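Side-chain contacts in hydrolase, haloacid dehalogenase-like family (PDB 2FI1), which probably acts as a metal-dependent hydrolase of the haloacid dehalogenase-like family, its substrate not established, and carries a bound calcium ion: residues 29-32 with 33-36; 63-66 with 67-71; 176-179 with 180-183. All coordinates share one frame; numbering follows the deposited sequence.

How the interactions relate
From the N terminus, the chain first runs through interaction 1, where helix 20-34 winds to its end, and later through interaction 2, where a turn after helix 52-59 starts helix 66-77. Each contact lies on one continuous piece of chain, so they follow in series and none nests in or crosses another. Interactions 1 and 2 nevertheless meet in space, their centres about 10 Å apart: the Y35 hydroxyl reaches the E64 carbonyl and so joins the end of one helix to the start of another. Interaction 3, about 33 Å from interaction 2 between centres, turns strand 174-177 of the parallel sheet into helix 181-188.

Interaction 1 of 3, residues 29-32 with 33-36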
ATOM      1  N   VAL A  29       1.420 -16.518 -10.811  1.00 10.93           N
ATOM      2  CA  VAL A  29       1.429 -17.006 -12.194  1.00 11.91           C
ATOM      3  C   VAL A  29       2.634 -17.926 -12.421  1.00 12.77           C
ATOM      4  O   VAL A  29       2.497 -19.000 -13.016  1.00 12.69           O
ATOM      5  CB  VAL A  29       1.432 -15.814 -13.183  1.00 11.99           C
ATOM      6  CG1 VAL A  29       1.740 -16.268 -14.613  1.00 13.19           C
ATOM      7  CG2 VAL A  29       0.097 -15.073 -13.138  1.00 12.04           C
ATOM      8  N   GLU A  30       3.809 -17.540 -11.937  1.00 13.70           N
ATOM      9  CA  GLU A  30       4.983 -18.384 -12.140  1.00 15.74           C
ATOM     10  C   GLU A  30       4.869 -19.700 -11.370  1.00 15.00           C
ATOM     11  O   GLU A  30       5.310 -20.751 -11.855  1.00 15.76           O
ATOM     12  CB  GLU A  30       6.281 -17.628 -11.839  1.00 16.42           C
ATOM     13  CG  GLU A  30       6.581 -17.325 -10.409  1.00 19.44           C
ATOM     14  CD  GLU A  30       7.911 -16.582 -10.250  1.00 19.83           C
ATOM     15  OE1 GLU A  30       8.721 -16.573 -11.209  1.00 26.32           O
ATOM     16  OE2 GLU A  30       8.141 -15.989  -9.183  1.00 24.16           O
ATOM     17  N   THR A  31       4.251 -19.668 -10.194  1.00 14.13           N
ATOM     18  CA  THR A  31       4.038 -20.892  -9.413  1.00 13.53           C
ATOM     19  C   THR A  31       3.037 -21.826 -10.120  1.00 13.61           C
ATOM     20  O   THR A  31       3.271 -23.036 -10.200  1.00 14.24           O
ATOM     21  CB  THR A  31       3.591 -20.577  -7.971  1.00 13.50           C
ATOM     22  OG1 THR A  31       4.500 -19.643  -7.372  1.00 12.86           O
ATOM     23  CG2 THR A  31       3.556 -21.842  -7.117  1.00 13.66           C
ATOM     24  N   LEU A  32       1.946 -21.281 -10.655  1.00 13.34           N
ATOM     25  CA  LEU A  32       1.019 -22.072 -11.475  1.00 13.50           C
ATOM     26  C   LEU A  32       1.729 -22.780 -12.630  1.00 14.43           C
ATOM     27  O   LEU A  32       1.430 -23.947 -12.926  1.00 14.54           O
ATOM     28  CB  LEU A  32      -0.105 -21.204 -12.035  1.00 13.08           C
ATOM     29  CG  LEU A  32      -1.187 -20.739 -11.061  1.00 12.42           C
ATOM     30  CD1 LEU A  32      -2.068 -19.729 -11.776  1.00 11.86           C
ATOM     31  CD2 LEU A  32      -2.014 -21.903 -10.543  1.00 13.40           C
ATOM     32  N   ALA A  33       2.677 -22.094 -13.260  1.00 15.22           N
ATOM     33  CA  ALA A  33       3.380 -22.655 -14.419  1.00 16.33           C
ATOM     34  C   ALA A  33       4.186 -23.895 -14.042  1.00 17.38           C
ATOM     35  O   ALA A  33       4.372 -24.783 -14.877  1.00 17.53           O
ATOM     36  CB  ALA A  33       4.270 -21.608 -15.061  1.00 16.48           C
ATOM     37  N   LEU A  34       4.650 -23.969 -12.796  1.00 18.21           N
ATOM     38  CA  LEU A  34       5.370 -25.155 -12.302  1.00 19.22           C
ATOM     39  C   LEU A  34       4.501 -26.405 -12.362  1.00 19.52           C
ATOM     40  O   LEU A  34       5.021 -27.523 -12.479  1.00 20.47           O
ATOM     41  CB  LEU A  34       5.837 -24.964 -10.858  1.00 19.44           C
ATOM     42  CG  LEU A  34       6.863 -23.876 -10.577  1.00 21.00           C
ATOM     43  CD1 LEU A  34       7.009 -23.688  -9.077  1.00 21.86           C
ATOM     44  CD2 LEU A  34       8.202 -24.220 -11.221  1.00 21.62           C
ATOM     45  N   TYR A  35       3.187 -26.223 -12.269  1.00 19.69           N
ATOM     46  CA  TYR A  35       2.230 -27.325 -12.344  1.00 19.86           C
ATOM     47  C   TYR A  35       1.629 -27.482 -13.748  1.00 20.00           C
ATOM     48  O   TYR A  35       0.679 -28.250 -13.939  1.00 21.02           O
ATOM     49  CB  TYR A  35       1.112 -27.118 -11.320  1.00 19.75           C
ATOM     50  CG  TYR A  35       1.592 -27.053  -9.893  1.00 19.37           C
ATOM     51  CD1 TYR A  35       1.525 -28.167  -9.056  1.00 19.14           C
ATOM     52  CD2 TYR A  35       2.109 -25.874  -9.371  1.00 18.55           C
ATOM     53  CE1 TYR A  35       1.967 -28.105  -7.742  1.00 19.33           C
ATOM     54  CE2 TYR A  35       2.554 -25.797  -8.063  1.00 19.12           C
ATOM     55  CZ  TYR A  35       2.478 -26.914  -7.247  1.00 19.56           C
ATOM     56  OH  TYR A  35       2.914 -26.843  -5.951  1.00 19.84           O
ATOM     57  N   GLY A  36       2.181 -26.767 -14.728  1.00 20.04           N
ATOM     58  CA  GLY A  36       1.693 -26.829 -16.102  1.00 20.06           C
ATOM     59  C   GLY A  36       0.421 -26.039 -16.355  1.00 20.15           C
ATOM     60  O   GLY A  36      -0.278 -26.278 -17.344  1.00 20.48           O
TER
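Y35 brings the edge of its ring up to the backbone of T31: CD2 lies 3.2 Å from T31 O, with that oxygen in the plane of the ring, so it meets the slightly positive C-H rim rather than the pi cloud. Apolar contact adds to this. The side chains of T31 and Y35 run alongside each other, and CG2 of T31 comes 4.2 Å from Y35 CE2. L34 rests CB 3.3 Å from T31 O and passes its CD1 branch near the methyl of T31. L32 turns to the buried side, where it packs on F66 and L63.

Backbone hydrogen bonds record how the helix runs out. A33 N to V29 O is a regular helical bond of 3.1 Å, whereas L34 N has two weak ones, to E30 O and T31 O. Y35 N then binds L32 O at 2.9 Å from above the carbonyl plane, 55° out of it.

Two hydroxyls find partners outside the segments. OG1 of T31 stands anti to the carbonyl carbon (chi1 -52°) and bonds A27 O of its own helix and N73 ND2 of helix 66-77; Y35 OH binds E64 O. Threonine suits this buried site, its methyl packing while its hydroxyl bonds. G36 has the positive phi (78°) that suits glycine; with I37 N bonded to L32 O and G36 N to A33 O, it is C-prime of the Schellman motif ending helix 20-34.

Interaction 2 of 3, residues 63-66 with 67-71; sequences LENF and LEKYK
K69 lies back over the first turn of its helix and spends most of its length on N65. Its CB sits 3.6 Å from N65 O, CG comes closer at 3.3 Å, and CD keeps beside the same oxygen. CG stands anti to the carbonyl carbon (chi1 -65°), which lets the chain run back along N65 O; CE then meets CB of N65 at 3.8 Å. There the chain bends, chi4 -73°, and NZ turns off from this row of contacts. A long aliphatic lysine suits the place, since its methylenes pack while its charged end stays at an exposed surface.

N65 O also accepts K69 N at 3.2 Å, in a fairly straight bond (165°). N65 is the third residue of the type II beta turn from L63 to F66, where a positive phi is expected; asparagine tolerates it well. It stands at the N-cap position of helix 66-77, but its side chain makes no capping bond: OD1 takes a weak bond from a water that also donates to E68 OE1, at 2.7 Å. Helices 20-34 and 66-77 belong to the helical part inserted after the first strand, consistent with a HAD cap.

On the buried side F66 and Y70, one helical turn apart, cross obliquely, CE2 of F66 touching Y70 CB at 3.9 Å. Y70 N binds F66 O at 2.7 Å, nearly along the C=O axis. Both aromatic rings suit the interface with helix 20-34, where each makes an edge-to-face contact with F28.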
ATOM      1  N   LEU A  63      -3.395 -28.359  -5.912  1.00 23.02           N
ATOM      2  CA  LEU A  63      -1.993 -28.375  -6.287  1.00 22.71           C
ATOM      3  C   LEU A  63      -1.144 -28.555  -5.031  1.00 23.28           C
ATOM      4  O   LEU A  63      -1.187 -27.727  -4.112  1.00 23.12           O
ATOM      5  CB  LEU A  63      -1.616 -27.094  -7.037  1.00 22.32           C
ATOM      6  CG  LEU A  63      -2.379 -26.828  -8.339  1.00 20.81           C
ATOM      7  CD1 LEU A  63      -1.800 -25.607  -9.044  1.00 20.38           C
ATOM      8  CD2 LEU A  63      -2.354 -28.054  -9.274  1.00 21.30           C
ATOM      9  N   GLU A  64      -0.382 -29.645  -4.994  1.00 23.47           N
ATOM     10  CA  GLU A  64       0.368 -30.027  -3.799  1.00 23.97           C
ATOM     11  C   GLU A  64       1.532 -29.070  -3.548  1.00 22.97           C
ATOM     12  O   GLU A  64       2.313 -28.802  -4.452  1.00 23.30           O
ATOM     13  CB  GLU A  64       0.887 -31.468  -3.935  1.00 23.97           C
ATOM     14  CG  GLU A  64       1.587 -32.003  -2.684  1.00 25.52           C
ATOM     15  CD  GLU A  64       1.930 -33.483  -2.772  1.00 26.26           C
ATOM     16  OE1 GLU A  64       2.210 -33.975  -3.889  1.00 29.91           O
ATOM     17  OE2 GLU A  64       1.927 -34.156  -1.713  1.00 30.22           O
ATOM     18  N   ASN A  65       1.637 -28.577  -2.310  1.00 22.55           N
ATOM     19  CA  ASN A  65       2.695 -27.639  -1.891  1.00 21.84           C
ATOM     20  C   ASN A  65       2.623 -26.265  -2.569  1.00 20.00           C
ATOM     21  O   ASN A  65       3.615 -25.534  -2.572  1.00 19.70           O
ATOM     22  CB  ASN A  65       4.100 -28.225  -2.123  1.00 22.56           C
ATOM     23  CG  ASN A  65       4.281 -29.602  -1.503  1.00 24.19           C
ATOM     24  OD1 ASN A  65       3.833 -29.856  -0.385  1.00 28.45           O
ATOM     25  ND2 ASN A  65       4.949 -30.497  -2.232  1.00 27.69           N
ATOM     26  N   PHE A  66       1.472 -25.913  -3.139  1.00 18.10           N
ATOM     27  CA  PHE A  66       1.381 -24.685  -3.933  1.00 16.56           C
ATOM     28  C   PHE A  66       1.661 -23.450  -3.088  1.00 15.95           C
ATOM     29  O   PHE A  66       2.493 -22.623  -3.459  1.00 14.87           O
ATOM     30  CB  PHE A  66       0.011 -24.543  -4.597  1.00 15.86           C
ATOM     31  CG  PHE A  66      -0.137 -23.268  -5.387  1.00 15.04           C
ATOM     32  CD1 PHE A  66       0.194 -23.233  -6.731  1.00 14.88           C
ATOM     33  CD2 PHE A  66      -0.577 -22.093  -4.776  1.00 15.09           C
ATOM     34  CE1 PHE A  66       0.076 -22.044  -7.461  1.00 15.00           C
ATOM     35  CE2 PHE A  66      -0.685 -20.915  -5.496  1.00 15.06           C
ATOM     36  CZ  PHE A  66      -0.359 -20.892  -6.836  1.00 15.04           C
ATOM     37  N   LEU A  67       0.964 -23.325  -1.960  1.00 15.74           N
ATOM     38  CA  LEU A  67       1.091 -22.120  -1.126  1.00 15.73           C
ATOM     39  C   LEU A  67       2.534 -21.887  -0.712  1.00 15.85           C
ATOM     40  O   LEU A  67       3.045 -20.776  -0.803  1.00 14.87           O
ATOM     41  CB  LEU A  67       0.193 -22.190   0.115  1.00 15.71           C
ATOM     42  CG  LEU A  67       0.269 -20.960   1.046  1.00 16.77           C
ATOM     43  CD1 LEU A  67      -1.080 -20.603   1.575  1.00 19.66           C
ATOM     44  CD2 LEU A  67       1.256 -21.145   2.191  1.00 16.79           C
ATOM     45  N   GLU A  68       3.191 -22.938  -0.242  1.00 16.52           N
ATOM     46  CA  GLU A  68       4.563 -22.820   0.210  1.00 17.24           C
ATOM     47  C   GLU A  68       5.481 -22.312  -0.895  1.00 16.85           C
ATOM     48  O   GLU A  68       6.302 -21.422  -0.673  1.00 17.14           O
ATOM     49  CB  GLU A  68       5.062 -24.166   0.730  1.00 18.26           C
ATOM     50  CG  GLU A  68       6.280 -24.029   1.586  1.00 20.19           C
ATOM     51  CD  GLU A  68       6.660 -25.312   2.303  1.00 22.88           C
ATOM     52  OE1 GLU A  68       5.905 -26.312   2.229  1.00 25.16           O
ATOM     53  OE2 GLU A  68       7.723 -25.303   2.954  1.00 25.91           O
ATOM     54  N   LYS A  69       5.342 -22.885  -2.087  1.00 16.64           N
ATOM     55  CA  LYS A  69       6.154 -22.489  -3.228  1.00 16.57           C
ATOM     56  C   LYS A  69       5.796 -21.081  -3.690  1.00 15.18           C
ATOM     57  O   LYS A  69       6.676 -20.297  -4.033  1.00 14.88           O
ATOM     58  CB  LYS A  69       5.976 -23.478  -4.376  1.00 17.16           C
ATOM     59  CG  LYS A  69       6.488 -24.884  -4.079  1.00 20.39           C
ATOM     60  CD  LYS A  69       6.111 -25.830  -5.201  1.00 23.21           C
ATOM     61  CE  LYS A  69       6.492 -27.267  -4.881  1.00 25.29           C
ATOM     62  NZ  LYS A  69       7.961 -27.487  -4.964  1.00 27.46           N
ATOM     63  N   TYR A  70       4.504 -20.764  -3.677  1.00 13.57           N
ATOM     64  CA  TYR A  70       4.047 -19.411  -4.005  1.00 12.95           C
ATOM     65  C   TYR A  70       4.672 -18.364  -3.076  1.00 12.86           C
ATOM     66  O   TYR A  70       5.167 -17.335  -3.545  1.00 12.77           O
ATOM     67  CB  TYR A  70       2.515 -19.353  -3.966  1.00 12.28           C
ATOM     68  CG  TYR A  70       1.940 -17.955  -3.895  1.00 11.42           C
ATOM     69  CD1 TYR A  70       2.273 -16.995  -4.848  1.00 10.81           C
ATOM     70  CD2 TYR A  70       1.089 -17.587  -2.857  1.00 11.80           C
ATOM     71  CE1 TYR A  70       1.767 -15.716  -4.769  1.00 10.49           C
ATOM     72  CE2 TYR A  70       0.570 -16.312  -2.782  1.00 11.80           C
ATOM     73  CZ  TYR A  70       0.906 -15.385  -3.747  1.00 11.26           C
ATOM     74  OH  TYR A  70       0.391 -14.107  -3.664  1.00 12.36           O
ATOM     75  N   LYS A  71       4.658 -18.624  -1.766  1.00 13.19           N
ATOM     76  CA  LYS A  71       5.207 -17.664  -0.800  1.00 13.50           C
ATOM     77  C   LYS A  71       6.708 -17.461  -0.991  1.00 14.56           C
ATOM     78  O   LYS A  71       7.215 -16.345  -0.840  1.00 14.19           O
ATOM     79  CB  LYS A  71       4.900 -18.089   0.639  1.00 13.38           C
ATOM     80  CG  LYS A  71       3.428 -18.074   0.973  1.00 13.68           C
ATOM     81  CD  LYS A  71       2.892 -16.675   1.151  1.00 14.61           C
ATOM     82  CE  LYS A  71       1.428 -16.734   1.527  1.00 15.61           C
ATOM     83  NZ  LYS A  71       0.923 -15.427   1.975  1.00 14.87           N
TER
HETATM   84  O   HOH W   1       3.399 -27.202   1.792  1.00 70.64           O

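Interaction 3 of 3, residues 176-179 with 180-183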
ATOM      1  N   HIS A 176      -9.074  10.489   0.795  1.00  8.07           N
ATOM      2  CA  HIS A 176      -9.139  10.149  -0.607  1.00  8.29           C
ATOM      3  C   HIS A 176      -9.069   8.638  -0.745  1.00  8.04           C
ATOM      4  O   HIS A 176      -8.135   8.010  -0.274  1.00  8.01           O
ATOM      5  CB  HIS A 176      -7.984  10.788  -1.381  1.00  8.69           C
ATOM      6  CG  HIS A 176      -7.993  10.460  -2.840  1.00  8.32           C
ATOM      7  ND1 HIS A 176      -8.806  11.116  -3.738  1.00  8.70           N
ATOM      8  CD2 HIS A 176      -7.331   9.515  -3.550  1.00  8.76           C
ATOM      9  CE1 HIS A 176      -8.624  10.603  -4.943  1.00  8.03           C
ATOM     10  NE2 HIS A 176      -7.737   9.628  -4.857  1.00  8.34           N
ATOM     11  N   LEU A 177     -10.089   8.062  -1.375  1.00  7.63           N
ATOM     12  CA  LEU A 177     -10.128   6.643  -1.659  1.00  8.40           C
ATOM     13  C   LEU A 177      -9.344   6.400  -2.937  1.00  8.50           C
ATOM     14  O   LEU A 177      -9.811   6.679  -4.045  1.00  8.97           O
ATOM     15  CB  LEU A 177     -11.579   6.181  -1.804  1.00  8.33           C
ATOM     16  CG  LEU A 177     -11.816   4.697  -2.071  1.00  9.41           C
ATOM     17  CD1 LEU A 177     -11.368   3.872  -0.906  1.00 10.12           C
ATOM     18  CD2 LEU A 177     -13.304   4.484  -2.360  1.00  9.48           C
ATOM     19  N   PHE A 178      -8.125   5.903  -2.769  1.00  8.21           N
ATOM     20  CA  PHE A 178      -7.188   5.794  -3.874  1.00  8.35           C
ATOM     21  C   PHE A 178      -7.600   4.768  -4.906  1.00  9.19           C
ATOM     22  O   PHE A 178      -7.884   3.618  -4.558  1.00  9.82           O
ATOM     23  CB  PHE A 178      -5.821   5.390  -3.329  1.00  8.68           C
ATOM     24  CG  PHE A 178      -4.772   5.267  -4.389  1.00  8.74           C
ATOM     25  CD1 PHE A 178      -4.102   6.394  -4.840  1.00  9.68           C
ATOM     26  CD2 PHE A 178      -4.478   4.038  -4.957  1.00 10.23           C
ATOM     27  CE1 PHE A 178      -3.136   6.279  -5.822  1.00 11.03           C
ATOM     28  CE2 PHE A 178      -3.518   3.929  -5.940  1.00 11.09           C
ATOM     29  CZ  PHE A 178      -2.855   5.048  -6.362  1.00 10.17           C
ATOM     30  N   THR A 179      -7.601   5.188  -6.170  1.00  9.02           N
ATOM     31  CA  THR A 179      -7.770   4.275  -7.292  1.00  9.45           C
ATOM     32  C   THR A 179      -6.598   4.332  -8.275  1.00  9.51           C
ATOM     33  O   THR A 179      -6.202   3.312  -8.821  1.00 10.70           O
ATOM     34  CB  THR A 179      -9.093   4.514  -8.025  1.00  9.75           C
ATOM     35  OG1 THR A 179      -9.200   5.891  -8.404  1.00 10.08           O
ATOM     36  CG2 THR A 179     -10.274   4.156  -7.127  1.00 11.39           C
ATOM     37  N   SER A 180      -6.041   5.521  -8.509  1.00  9.51           N
ATOM     38  CA  SER A 180      -4.843   5.663  -9.343  1.00  9.24           C
ATOM     39  C   SER A 180      -4.099   6.946  -9.031  1.00  8.79           C
ATOM     40  O   SER A 180      -4.668   7.901  -8.522  1.00  8.19           O
ATOM     41  CB  SER A 180      -5.178   5.638 -10.837  1.00  9.35           C
ATOM     42  OG  SER A 180      -5.889   6.793 -11.240  1.00  9.44           O
ATOM     43  N   ILE A 181      -2.819   6.971  -9.366  1.00  9.19           N
ATOM     44  CA  ILE A 181      -2.033   8.175  -9.187  1.00  9.98           C
ATOM     45  C   ILE A 181      -2.549   9.316 -10.073  1.00  9.64           C
ATOM     46  O   ILE A 181      -2.652  10.451  -9.617  1.00  9.02           O
ATOM     47  CB  ILE A 181      -0.530   7.882  -9.458  1.00 10.83           C
ATOM     48  CG1 ILE A 181       0.047   6.960  -8.361  1.00 12.14           C
ATOM     49  CG2 ILE A 181       0.269   9.174  -9.551  1.00 11.89           C
ATOM     50  CD1 ILE A 181       0.195   7.597  -7.007  1.00 12.99           C
ATOM     51  N   VAL A 182      -2.893   9.010 -11.318  1.00 10.25           N
ATOM     52  CA  VAL A 182      -3.434  10.021 -12.226  1.00 11.49           C
ATOM     53  C   VAL A 182      -4.687  10.669 -11.629  1.00 10.16           C
ATOM     54  O   VAL A 182      -4.847  11.886 -11.672  1.00 10.17           O
ATOM     55  CB  VAL A 182      -3.741   9.436 -13.647  1.00 12.50           C
ATOM     56  CG1 VAL A 182      -4.623  10.381 -14.477  1.00 15.16           C
ATOM     57  CG2 VAL A 182      -2.446   9.125 -14.396  1.00 14.70           C
ATOM     58  N   ASN A 183      -5.571   9.859 -11.055  1.00  9.75           N
ATOM     59  CA  ASN A 183      -6.790  10.416 -10.493  1.00  9.36           C
ATOM     60  C   ASN A 183      -6.541  11.270  -9.257  1.00  8.99           C
ATOM     61  O   ASN A 183      -7.208  12.285  -9.057  1.00  9.39           O
ATOM     62  CB  ASN A 183      -7.796   9.327 -10.162  1.00  9.30           C
ATOM     63  CG  ASN A 183      -9.146   9.895  -9.836  1.00  9.24           C
ATOM     64  OD1 ASN A 183      -9.734  10.628 -10.639  1.00  9.86           O
ATOM     65  ND2 ASN A 183      -9.640   9.593  -8.643  1.00  8.99           N
TER
HETATM   66  O   HOH W   2      -7.001   7.963  -6.927  1.00  7.76           O
HETATM   67  O   HOH W   3     -10.138   7.614  -6.540  1.00 10.41           O
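The ring of F178 carries S180 N over the centre of one face, 3.8 Å above the plane, while its CE1 touches S180 C at 3.4 Å. F178 CE1 also meets I181 CD1, 3.8 Å away; phenylalanine and isoleucine suit this buried side, where I181 goes on to V87 and L90 of helix 87-96. The H176 ring receives water 2 in its plane at the edge, 2.8 Å from NE2, and N183 ND2 lies near the ring plane beside H176 CE1, 4.0 Å away; ring and amide planes are 38° apart.

Here strand 174-177, at the edge of the five-stranded parallel sheet (order 3-2-1-4-5) that forms the Rossmann-like core of the HAD family, gives way to helix 181-188. S180 is the N-cap: its OG, set between the backbone N and the carbonyl carbon (chi1 69°), accepts N183 N at 3.1 Å, a task its short hydroxyl side chain fits.

Two waters bridge the turn. Water 2 accepts from T179 N and donates to S180 O, so it joins the histidine to backbone groups of both segments. Water 3 donates to L177 O at 2.7 Å, bonds T179 OG1 at the same distance and takes a weak bond from N183 ND2, the asparagine amide supplying the N-H.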